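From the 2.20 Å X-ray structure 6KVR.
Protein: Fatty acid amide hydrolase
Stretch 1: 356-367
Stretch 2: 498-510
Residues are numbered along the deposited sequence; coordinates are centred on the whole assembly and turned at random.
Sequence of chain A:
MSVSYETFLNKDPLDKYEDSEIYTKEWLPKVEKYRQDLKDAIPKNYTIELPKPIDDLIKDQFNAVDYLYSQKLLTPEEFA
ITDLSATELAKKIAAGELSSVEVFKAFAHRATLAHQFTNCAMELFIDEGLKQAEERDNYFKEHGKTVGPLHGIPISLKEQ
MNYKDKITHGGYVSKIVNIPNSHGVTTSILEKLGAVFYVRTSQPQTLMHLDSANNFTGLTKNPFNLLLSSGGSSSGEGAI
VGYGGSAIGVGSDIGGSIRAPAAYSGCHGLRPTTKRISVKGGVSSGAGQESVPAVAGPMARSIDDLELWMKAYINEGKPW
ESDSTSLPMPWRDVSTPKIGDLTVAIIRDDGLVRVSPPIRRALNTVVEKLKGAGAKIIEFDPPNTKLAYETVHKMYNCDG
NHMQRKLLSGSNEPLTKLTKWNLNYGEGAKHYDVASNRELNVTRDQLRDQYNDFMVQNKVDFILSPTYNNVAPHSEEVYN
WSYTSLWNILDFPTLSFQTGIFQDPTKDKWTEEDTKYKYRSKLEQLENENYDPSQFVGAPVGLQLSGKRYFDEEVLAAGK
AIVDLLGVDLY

Stretch 1 (356-367) SPPIRRALNTVV
Stretch 2 (498-510) QTGIFQDPTKDKW

Residues 357-367 form a helix that continues beyond the stretch, with i to i-4 amide bonds from Arg360 N to Ser356 O (3.1 Å) through Val367 N to Leu363 O (3.0 Å). Ser356 precedes it at the N-cap position (phi/psi -84/167, chi1 p), but its side chain makes no capping bond; its OG is satisfied elsewhere in the structure. Pro357 and Pro358 suit the first turn, where no amide hydrogen is needed for a helical bond.

The second stretch enters along a strand at Gln498 (-68/138) and Thr499 (-88/-14), turns a corner at Gly500 (82/2) and runs on through Ile501 (-100/144) and Phe502 (-127/148) into a loop. Its course opposes the helix: CA of Ala362 lies 6.3 Å from CA of Ile501, and CA of Pro357 lies 5.0 Å from CA of Asp508. At Gly500 a side chain would jam against the preceding carbonyl oxygen, so the turn itself calls for glycine.

The polar centre is Arg361, chi t, t, p with chi4 at 87°. Its NE donates to Asp508 OD1 (2.7 Å, 174°) and its NH2 to Asp508 OD2 (2.6 Å, 168°), a nearly linear two-pronged salt bridge that occupies both carboxylate oxygens. NH2 also donates to Phe502 O (3.1 Å, 147°). These acceptors lie near the guanidinium plane, as its N-H bonds require, while Lys507 CD covers one face, 3.6 Å from Arg361 NE.

Asp508 (chi1 m, chi2 -41°) is held by its own loop as well: Asp504 N donates to Asp508 OD2 (2.7 Å, 165°), and Asp508 N donates to Asp504 O (2.8 Å). OD2 thus accepts from both stretches. Asp504 OD1 in turn accepts from Thr506 N and Thr506 OG1, each at 3.0 Å.

Apolar contacts flank this network. Toward the helix start, Trp510 (chi1 m, chi2 114°) has its CA-CB bond directed away, yet its ring returns to the helix: Pro357 CD sits 3.8 Å from the centroid of the Trp510 six-membered ring, 6° off the normal, a CH-pi contact. Pro358 CB packs 3.8 Å from Gln503 CG. Farther along, Ile501 (m, t) extends CD1 to 3.8 Å from Ala362 CB and 3.9 Å from Thr365 CB; the small alanine admits this close approach. Val366 CG2 meets Thr499 CG2 at 4.0 Å, while Thr499 OG1 accepts from Ile501 N (3.1 Å, 154°).

One water bridges the stretches, accepting from Arg360 NH2 (3.1 Å) and donating to Lys509 O (2.8 Å). Altogether 671 Å² is buried, both sides summed.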

# COMPACT_ATOMS: atom_id res chain seq x y z
N SER A 356 9.94 -25.92 21.29
CA SER A 356 10.68 -27.09 21.73
C SER A 356 11.96 -26.67 22.45
O SER A 356 12.38 -25.52 22.38
CB SER A 356 10.99 -27.97 20.52
OG SER A 356 12.10 -27.46 19.81
N PRO A 357 12.61 -27.61 23.15
CA PRO A 357 13.74 -27.25 24.04
C PRO A 357 14.85 -26.47 23.35
O PRO A 357 15.35 -25.51 23.95
CB PRO A 357 14.23 -28.62 24.54
CG PRO A 357 12.94 -29.39 24.66
CD PRO A 357 12.12 -28.97 23.45
N PRO A 358 15.31 -26.85 22.14
CA PRO A 358 16.40 -26.05 21.55
C PRO A 358 16.02 -24.59 21.31
O PRO A 358 16.86 -23.71 21.54
CB PRO A 358 16.71 -26.78 20.23
CG PRO A 358 15.50 -27.57 19.94
CD PRO A 358 14.95 -27.98 21.28
N ILE A 359 14.78 -24.31 20.90
CA ILE A 359 14.36 -22.93 20.68
C ILE A 359 14.27 -22.18 22.01
O ILE A 359 14.71 -21.03 22.13
CB ILE A 359 13.01 -22.86 19.93
CG1 ILE A 359 13.01 -23.75 18.68
CG2 ILE A 359 12.72 -21.43 19.53
CD1 ILE A 359 14.09 -23.40 17.67
N ARG A 360 13.69 -22.82 23.03
CA ARG A 360 13.63 -22.19 24.34
C ARG A 360 15.02 -21.85 24.85
O ARG A 360 15.27 -20.72 25.30
CB ARG A 360 12.90 -23.10 25.32
CG ARG A 360 12.78 -22.51 26.74
CD ARG A 360 11.93 -23.39 27.65
NE ARG A 360 12.46 -24.75 27.69
CZ ARG A 360 11.79 -25.79 28.15
NH1 ARG A 360 10.56 -25.66 28.62
NH2 ARG A 360 12.37 -26.99 28.16
N ARG A 361 15.96 -22.79 24.74
CA ARG A 361 17.31 -22.56 25.25
C ARG A 361 17.99 -21.42 24.49
O ARG A 361 18.54 -20.50 25.11
CB ARG A 361 18.15 -23.84 25.17
CG ARG A 361 19.60 -23.65 25.60
CD ARG A 361 20.37 -24.96 25.76
NE ARG A 361 20.44 -25.72 24.52
CZ ARG A 361 21.37 -25.57 23.59
NH1 ARG A 361 22.35 -24.70 23.73
NH2 ARG A 361 21.30 -26.31 22.48
N ALA A 362 17.96 -21.47 23.16
CA ALA A 362 18.64 -20.44 22.37
C ALA A 362 18.03 -19.05 22.61
O ALA A 362 18.76 -18.06 22.74
CB ALA A 362 18.61 -20.80 20.89
N LEU A 363 16.70 -18.97 22.66
CA LEU A 363 16.07 -17.70 22.99
C LEU A 363 16.54 -17.19 24.35
O LEU A 363 16.97 -16.04 24.49
CB LEU A 363 14.55 -17.87 22.96
CG LEU A 363 13.74 -16.59 23.16
CD1 LEU A 363 14.27 -15.47 22.28
CD2 LEU A 363 12.26 -16.87 22.88
N ASN A 364 16.53 -18.07 25.36
CA ASN A 364 16.96 -17.66 26.69
C ASN A 364 18.42 -17.22 26.71
O ASN A 364 18.77 -16.25 27.40
CB ASN A 364 16.74 -18.81 27.68
CG ASN A 364 16.98 -18.39 29.10
OD1 ASN A 364 16.27 -17.54 29.63
ND2 ASN A 364 18.00 -18.96 29.72
N THR A 365 19.28 -17.91 25.97
CA THR A 365 20.69 -17.52 25.95
C THR A 365 20.86 -16.15 25.29
O THR A 365 21.68 -15.34 25.74
CB THR A 365 21.53 -18.58 25.22
OG1 THR A 365 21.47 -19.83 25.93
CG2 THR A 365 22.99 -18.16 25.12
N VAL A 366 20.08 -15.87 24.24
CA VAL A 366 20.25 -14.59 23.54
C VAL A 366 19.74 -13.44 24.41
O VAL A 366 20.37 -12.38 24.48
CB VAL A 366 19.57 -14.65 22.16
CG1 VAL A 366 19.41 -13.25 21.55
CG2 VAL A 366 20.37 -15.55 21.22
N VAL A 367 18.61 -13.64 25.09
CA VAL A 367 18.09 -12.61 25.98
C VAL A 367 19.11 -12.28 27.07
O VAL A 367 19.33 -11.10 27.39
CB VAL A 367 16.74 -13.05 26.58
CG1 VAL A 367 16.36 -12.14 27.73
CG2 VAL A 367 15.64 -13.04 25.51
N GLN A 498 20.77 -16.19 12.42
CA GLN A 498 21.37 -17.28 13.19
C GLN A 498 21.88 -16.79 14.54
O GLN A 498 22.49 -15.72 14.64
CB GLN A 498 22.52 -17.92 12.42
CG GLN A 498 22.08 -18.78 11.26
CD GLN A 498 21.04 -19.81 11.68
OE1 GLN A 498 21.19 -20.50 12.69
NE2 GLN A 498 19.96 -19.91 10.89
N THR A 499 21.64 -17.57 15.58
CA THR A 499 22.13 -17.26 16.92
C THR A 499 23.53 -17.79 17.19
O THR A 499 24.15 -17.36 18.17
CB THR A 499 21.18 -17.82 17.98
OG1 THR A 499 21.18 -19.25 17.91
CG2 THR A 499 19.77 -17.33 17.74
N GLY A 500 24.05 -18.69 16.36
CA GLY A 500 25.28 -19.41 16.66
C GLY A 500 25.09 -20.61 17.56
O GLY A 500 26.07 -21.27 17.91
N ILE A 501 23.85 -20.90 17.94
CA ILE A 501 23.51 -22.06 18.76
C ILE A 501 22.98 -23.17 17.87
O ILE A 501 22.31 -22.91 16.86
CB ILE A 501 22.50 -21.67 19.85
CG1 ILE A 501 23.18 -20.72 20.84
CG2 ILE A 501 21.98 -22.92 20.58
CD1 ILE A 501 22.24 -19.89 21.64
N PHE A 502 23.31 -24.41 18.23
CA PHE A 502 22.85 -25.59 17.51
C PHE A 502 22.20 -26.52 18.51
O PHE A 502 22.57 -26.55 19.69
CB PHE A 502 24.01 -26.27 16.78
CG PHE A 502 24.65 -25.40 15.74
CD1 PHE A 502 25.46 -24.32 16.11
CD2 PHE A 502 24.40 -25.61 14.39
CE1 PHE A 502 26.04 -23.49 15.15
CE2 PHE A 502 24.99 -24.79 13.41
CZ PHE A 502 25.80 -23.72 13.80
N GLN A 503 21.21 -27.27 18.04
CA GLN A 503 20.58 -28.25 18.91
C GLN A 503 21.64 -29.22 19.43
O GLN A 503 22.59 -29.59 18.73
CB GLN A 503 19.48 -29.00 18.18
CG GLN A 503 18.63 -29.90 19.07
CD GLN A 503 19.08 -31.35 19.04
OE1 GLN A 503 20.17 -31.67 18.54
NE2 GLN A 503 18.25 -32.24 19.57
N ASP A 504 21.48 -29.61 20.69
CA ASP A 504 22.39 -30.53 21.38
C ASP A 504 21.55 -31.68 21.91
O ASP A 504 20.78 -31.48 22.87
CB ASP A 504 23.12 -29.81 22.51
CG ASP A 504 24.23 -30.65 23.11
OD1 ASP A 504 24.06 -31.89 23.25
OD2 ASP A 504 25.29 -30.07 23.43
N PRO A 505 21.67 -32.89 21.35
CA PRO A 505 20.79 -33.97 21.81
C PRO A 505 21.02 -34.37 23.26
O PRO A 505 20.09 -34.88 23.90
CB PRO A 505 21.11 -35.12 20.84
CG PRO A 505 22.45 -34.80 20.26
CD PRO A 505 22.54 -33.29 20.24
N THR A 506 22.19 -34.10 23.83
CA THR A 506 22.39 -34.45 25.23
C THR A 506 21.76 -33.45 26.19
O THR A 506 21.72 -33.73 27.39
CB THR A 506 23.88 -34.58 25.56
OG1 THR A 506 24.42 -33.29 25.90
CG2 THR A 506 24.67 -35.18 24.38
N LYS A 507 21.28 -32.31 25.71
CA LYS A 507 20.71 -31.32 26.62
C LYS A 507 19.38 -30.72 26.17
O LYS A 507 18.68 -30.17 27.02
CB LYS A 507 21.72 -30.19 26.86
CG LYS A 507 21.51 -28.94 26.05
CD LYS A 507 22.59 -27.91 26.39
CE LYS A 507 23.99 -28.51 26.29
NZ LYS A 507 25.05 -27.46 26.43
N ASP A 508 19.00 -30.82 24.90
CA ASP A 508 17.72 -30.26 24.44
C ASP A 508 16.62 -31.32 24.50
O ASP A 508 16.14 -31.82 23.49
CB ASP A 508 17.88 -29.68 23.04
CG ASP A 508 18.76 -28.42 23.01
OD1 ASP A 508 18.62 -27.59 23.92
OD2 ASP A 508 19.59 -28.26 22.07
N LYS A 509 16.21 -31.66 25.72
CA LYS A 509 15.13 -32.62 25.90
C LYS A 509 14.08 -32.04 26.84
O LYS A 509 14.33 -31.07 27.56
CB LYS A 509 15.62 -33.98 26.43
CG LYS A 509 16.58 -33.94 27.59
CD LYS A 509 17.46 -35.18 27.61
CE LYS A 509 17.91 -35.54 29.02
NZ LYS A 509 18.22 -34.35 29.89
N TRP A 510 12.89 -32.62 26.78
CA TRP A 510 11.79 -32.14 27.61
C TRP A 510 12.15 -32.38 29.07
O TRP A 510 12.78 -33.37 29.42
CB TRP A 510 10.50 -32.88 27.25
CG TRP A 510 9.93 -32.64 25.85
CD1 TRP A 510 9.83 -33.55 24.84
CD2 TRP A 510 9.36 -31.41 25.34
NE1 TRP A 510 9.24 -32.98 23.73
CE2 TRP A 510 8.96 -31.67 24.00
CE3 TRP A 510 9.16 -30.13 25.86
CZ2 TRP A 510 8.36 -30.69 23.20
CZ3 TRP A 510 8.57 -29.15 25.05
CH2 TRP A 510 8.17 -29.44 23.74
O HOH W 1 15.12 -28.52 28.23